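Local coordinates for F-actin-capping protein subunit alpha (Plasmodium berghei, PDB 7A0H) that forms an atypical homodimeric actin capping protein that probably binds the barbed ends of actin filaments and blocks subunit exchange there, at residues A[52-62]-A[91-101]. Sequence-based numbering, arbitrary orientation.
Sequences YNEDNYILIPF and VNHLKRKVIDT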
# COMPACT_ATOMS: atom_id res chain seq x y z
N TYR A 52 3.62 -16.69 -4.43
CA TYR A 52 3.48 -15.31 -4.84
C TYR A 52 3.59 -15.15 -6.36
O TYR A 52 2.77 -14.47 -6.99
CB TYR A 52 4.57 -14.51 -4.11
CG TYR A 52 4.54 -13.09 -4.43
CD1 TYR A 52 3.70 -12.24 -3.76
CD2 TYR A 52 5.33 -12.59 -5.46
CE1 TYR A 52 3.65 -10.90 -4.09
CE2 TYR A 52 5.28 -11.27 -5.81
CZ TYR A 52 4.44 -10.42 -5.11
OH TYR A 52 4.42 -9.08 -5.42
N ASN A 53 4.63 -15.75 -6.96
CA ASN A 53 4.82 -15.64 -8.40
C ASN A 53 3.64 -16.26 -9.14
O ASN A 53 3.19 -15.76 -10.16
CB ASN A 53 6.11 -16.37 -8.84
CG ASN A 53 7.35 -15.52 -8.67
OD1 ASN A 53 7.26 -14.38 -8.23
ND2 ASN A 53 8.54 -16.09 -8.98
N GLU A 54 3.16 -17.37 -8.65
CA GLU A 54 2.06 -18.01 -9.32
C GLU A 54 0.82 -17.15 -9.21
O GLU A 54 0.10 -16.98 -10.21
CB GLU A 54 1.86 -19.40 -8.75
CG GLU A 54 3.07 -20.27 -9.10
CD GLU A 54 3.08 -21.59 -8.36
OE1 GLU A 54 2.19 -21.80 -7.52
OE2 GLU A 54 3.95 -22.44 -8.67
N ASP A 55 0.60 -16.55 -8.03
CA ASP A 55 -0.55 -15.70 -7.81
C ASP A 55 -0.56 -14.47 -8.70
O ASP A 55 -1.57 -13.76 -8.76
CB ASP A 55 -0.64 -15.30 -6.35
CG ASP A 55 -1.04 -16.45 -5.49
OD1 ASP A 55 -1.28 -17.53 -6.09
OD2 ASP A 55 -1.16 -16.31 -4.27
N ASN A 56 0.57 -14.10 -9.29
CA ASN A 56 0.62 -12.84 -10.00
C ASN A 56 0.98 -13.04 -11.45
O ASN A 56 1.34 -12.06 -12.12
CB ASN A 56 1.59 -11.88 -9.34
CG ASN A 56 1.03 -11.33 -8.03
OD1 ASN A 56 0.06 -10.54 -8.05
ND2 ASN A 56 1.59 -11.78 -6.90
N TYR A 57 0.93 -14.27 -11.97
CA TYR A 57 1.11 -14.45 -13.40
C TYR A 57 2.36 -13.70 -13.80
O TYR A 57 2.33 -12.89 -14.73
CB TYR A 57 -0.10 -13.96 -14.23
CG TYR A 57 -1.34 -14.75 -13.89
CD1 TYR A 57 -1.63 -15.94 -14.53
CD2 TYR A 57 -2.17 -14.32 -12.90
CE1 TYR A 57 -2.71 -16.69 -14.15
CE2 TYR A 57 -3.26 -15.05 -12.53
CZ TYR A 57 -3.54 -16.22 -13.18
OH TYR A 57 -4.61 -16.93 -12.80
N ILE A 58 3.43 -13.95 -13.06
CA ILE A 58 4.75 -13.38 -13.29
C ILE A 58 5.30 -13.93 -14.60
O ILE A 58 5.24 -15.14 -14.87
CB ILE A 58 5.69 -13.73 -12.12
CG1 ILE A 58 5.40 -12.89 -10.86
CG2 ILE A 58 7.19 -13.66 -12.47
CD1 ILE A 58 5.17 -11.50 -11.15
N LEU A 59 5.98 -13.08 -15.33
CA LEU A 59 6.72 -13.46 -16.52
C LEU A 59 8.20 -13.68 -16.28
O LEU A 59 8.90 -12.76 -15.85
CB LEU A 59 6.63 -12.35 -17.56
CG LEU A 59 5.24 -11.85 -18.04
CD1 LEU A 59 5.51 -10.83 -19.14
CD2 LEU A 59 4.46 -13.08 -18.48
N ILE A 60 8.70 -14.81 -16.76
CA ILE A 60 10.12 -15.12 -16.74
C ILE A 60 10.60 -15.23 -18.18
O ILE A 60 10.08 -16.03 -18.94
CB ILE A 60 10.44 -16.40 -15.95
CG1 ILE A 60 10.13 -16.10 -14.50
CG2 ILE A 60 11.90 -16.76 -16.19
CD1 ILE A 60 10.22 -17.25 -13.60
N PRO A 61 11.57 -14.45 -18.57
CA PRO A 61 12.06 -14.51 -19.94
C PRO A 61 12.76 -15.82 -20.24
O PRO A 61 13.52 -16.36 -19.41
CB PRO A 61 13.10 -13.37 -19.98
CG PRO A 61 12.79 -12.53 -18.83
CD PRO A 61 12.24 -13.41 -17.78
N PHE A 62 12.56 -16.28 -21.46
CA PHE A 62 13.03 -17.58 -21.90
C PHE A 62 13.67 -17.39 -23.26
O PHE A 62 13.07 -16.79 -24.14
CB PHE A 62 11.84 -18.56 -21.91
CG PHE A 62 12.18 -19.88 -22.45
CD1 PHE A 62 13.34 -20.50 -22.05
CD2 PHE A 62 11.33 -20.53 -23.30
CE1 PHE A 62 13.68 -21.72 -22.55
CE2 PHE A 62 11.66 -21.75 -23.80
CZ PHE A 62 12.83 -22.35 -23.42
N VAL A 91 12.17 -23.41 -13.06
CA VAL A 91 12.42 -21.99 -12.84
C VAL A 91 13.09 -21.72 -11.50
O VAL A 91 12.86 -22.42 -10.51
CB VAL A 91 11.06 -21.24 -12.96
CG1 VAL A 91 11.08 -20.05 -12.21
CG2 VAL A 91 10.75 -20.94 -14.47
N ASN A 92 13.87 -20.64 -11.43
CA ASN A 92 14.28 -20.11 -10.13
C ASN A 92 13.41 -18.90 -9.82
O ASN A 92 13.49 -17.85 -10.49
CB ASN A 92 15.76 -19.75 -10.05
CG ASN A 92 16.18 -19.31 -8.63
OD1 ASN A 92 15.34 -18.84 -7.84
ND2 ASN A 92 17.49 -19.56 -8.26
N HIS A 93 12.63 -19.03 -8.75
CA HIS A 93 11.64 -18.02 -8.42
C HIS A 93 12.28 -16.78 -7.80
O HIS A 93 11.80 -15.66 -8.04
CB HIS A 93 10.63 -18.62 -7.48
CG HIS A 93 9.80 -19.68 -8.11
ND1 HIS A 93 8.73 -19.39 -8.94
CD2 HIS A 93 9.89 -21.02 -8.03
CE1 HIS A 93 8.18 -20.53 -9.33
NE2 HIS A 93 8.85 -21.53 -8.78
N LEU A 94 13.33 -16.93 -6.99
CA LEU A 94 13.98 -15.74 -6.47
C LEU A 94 14.70 -15.01 -7.58
O LEU A 94 14.64 -13.78 -7.68
CB LEU A 94 14.96 -16.11 -5.35
CG LEU A 94 14.42 -17.01 -4.25
CD1 LEU A 94 15.48 -18.00 -3.73
CD2 LEU A 94 13.88 -16.11 -3.13
N LYS A 95 15.39 -15.75 -8.43
CA LYS A 95 16.10 -15.11 -9.52
C LYS A 95 15.17 -14.74 -10.68
O LYS A 95 15.52 -13.87 -11.49
CB LYS A 95 17.21 -16.05 -10.01
CG LYS A 95 18.31 -16.42 -9.02
CD LYS A 95 19.28 -15.23 -8.80
CE LYS A 95 20.53 -15.59 -7.96
NZ LYS A 95 21.25 -14.40 -7.28
N ARG A 96 14.01 -15.39 -10.80
CA ARG A 96 13.12 -15.19 -11.95
C ARG A 96 13.86 -15.48 -13.25
O ARG A 96 13.98 -14.64 -14.15
CB ARG A 96 12.52 -13.78 -11.98
CG ARG A 96 11.48 -13.53 -10.89
CD ARG A 96 10.61 -12.32 -11.19
NE ARG A 96 9.61 -12.09 -10.14
CZ ARG A 96 8.82 -11.02 -10.07
NH1 ARG A 96 8.91 -10.05 -10.99
NH2 ARG A 96 7.92 -10.91 -9.10
N LYS A 97 14.39 -16.70 -13.33
CA LYS A 97 15.07 -17.14 -14.53
C LYS A 97 14.79 -18.60 -14.74
O LYS A 97 14.37 -19.31 -13.83
CB LYS A 97 16.57 -16.89 -14.50
CG LYS A 97 17.34 -17.64 -13.40
CD LYS A 97 18.88 -17.58 -13.64
CE LYS A 97 19.70 -18.22 -12.53
NZ LYS A 97 21.17 -17.95 -12.78
N VAL A 98 14.98 -19.01 -15.99
CA VAL A 98 14.87 -20.40 -16.37
C VAL A 98 16.21 -21.09 -16.11
O VAL A 98 17.25 -20.68 -16.66
CB VAL A 98 14.49 -20.53 -17.85
CG1 VAL A 98 14.46 -21.98 -18.26
CG2 VAL A 98 13.13 -19.91 -18.08
N ILE A 99 16.17 -22.22 -15.42
CA ILE A 99 17.40 -22.95 -15.09
C ILE A 99 17.47 -24.31 -15.75
O ILE A 99 18.50 -24.96 -15.67
CB ILE A 99 17.59 -23.09 -13.56
CG1 ILE A 99 16.40 -23.82 -12.90
CG2 ILE A 99 17.63 -21.73 -12.95
CD1 ILE A 99 16.53 -24.07 -11.35
N ASP A 100 16.41 -24.78 -16.39
CA ASP A 100 16.48 -26.04 -17.13
C ASP A 100 15.19 -26.15 -17.95
O ASP A 100 14.18 -25.54 -17.64
CB ASP A 100 16.72 -27.20 -16.13
CG ASP A 100 17.09 -28.50 -16.78
OD1 ASP A 100 17.94 -28.54 -17.74
OD2 ASP A 100 16.58 -29.52 -16.23
N THR A 101 15.24 -26.92 -19.02
CA THR A 101 14.03 -27.15 -19.78
C THR A 101 14.00 -28.60 -20.19
O THR A 101 15.04 -29.19 -20.47
CB THR A 101 13.94 -26.28 -21.02
OG1 THR A 101 15.09 -26.55 -21.81
CG2 THR A 101 13.93 -24.83 -20.67
O HOH W 1 9.06 -10.17 -13.59
O HOH W 2 15.55 -17.07 -17.82
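R96, extended from CG to NE, crosses I58 at about a right angle and brings its guanidinium to the end of helix 39-55, while its CB and backbone lie against I60. One face of that group rests on I58, with CG2 3.7 Å above its plane, while the edge bearing NH2 is turned to the ring of Y52. N53 OD1 comes obliquely to R96 NH2 at 3.6 Å, too far to count as a bond, and this buried oxygen has no hydrogen-bonding partner. The amide's other end does better: N53 ND2 gives two weak hydrogen bonds, to H93 O and, in the plane of the imidazole, to H93 ND1 at 3.3 Å. Farther along, I60 CD1 meets V91 CG1 tip to tip, closer than usual for two carbons, so the exact spacing is doubtful; I60 CG2, anti to the backbone N, packs on K97 CA and V98 CG2. F62 touches V98 and T101 CG2 obliquely. Segments 58-62 and 97-101 run at 57° to each other, with no backbone hydrogen bond between them; instead a water accepts from V98 N and donates to P61 O, 2.7 Å from each. Behind these contacts, N92 OD1 accepts from K95 N in an Asx motif, R96 and K97 form a G1 beta bulge opposite N92, and Y80 meets the H93 ring steeply. In this capping-protein alpha subunit, the 87-92/97-103 hairpin thus packs against the C-terminal end of helix 39-55 and strand 58-62 of the 58-62/66-70 hairpin.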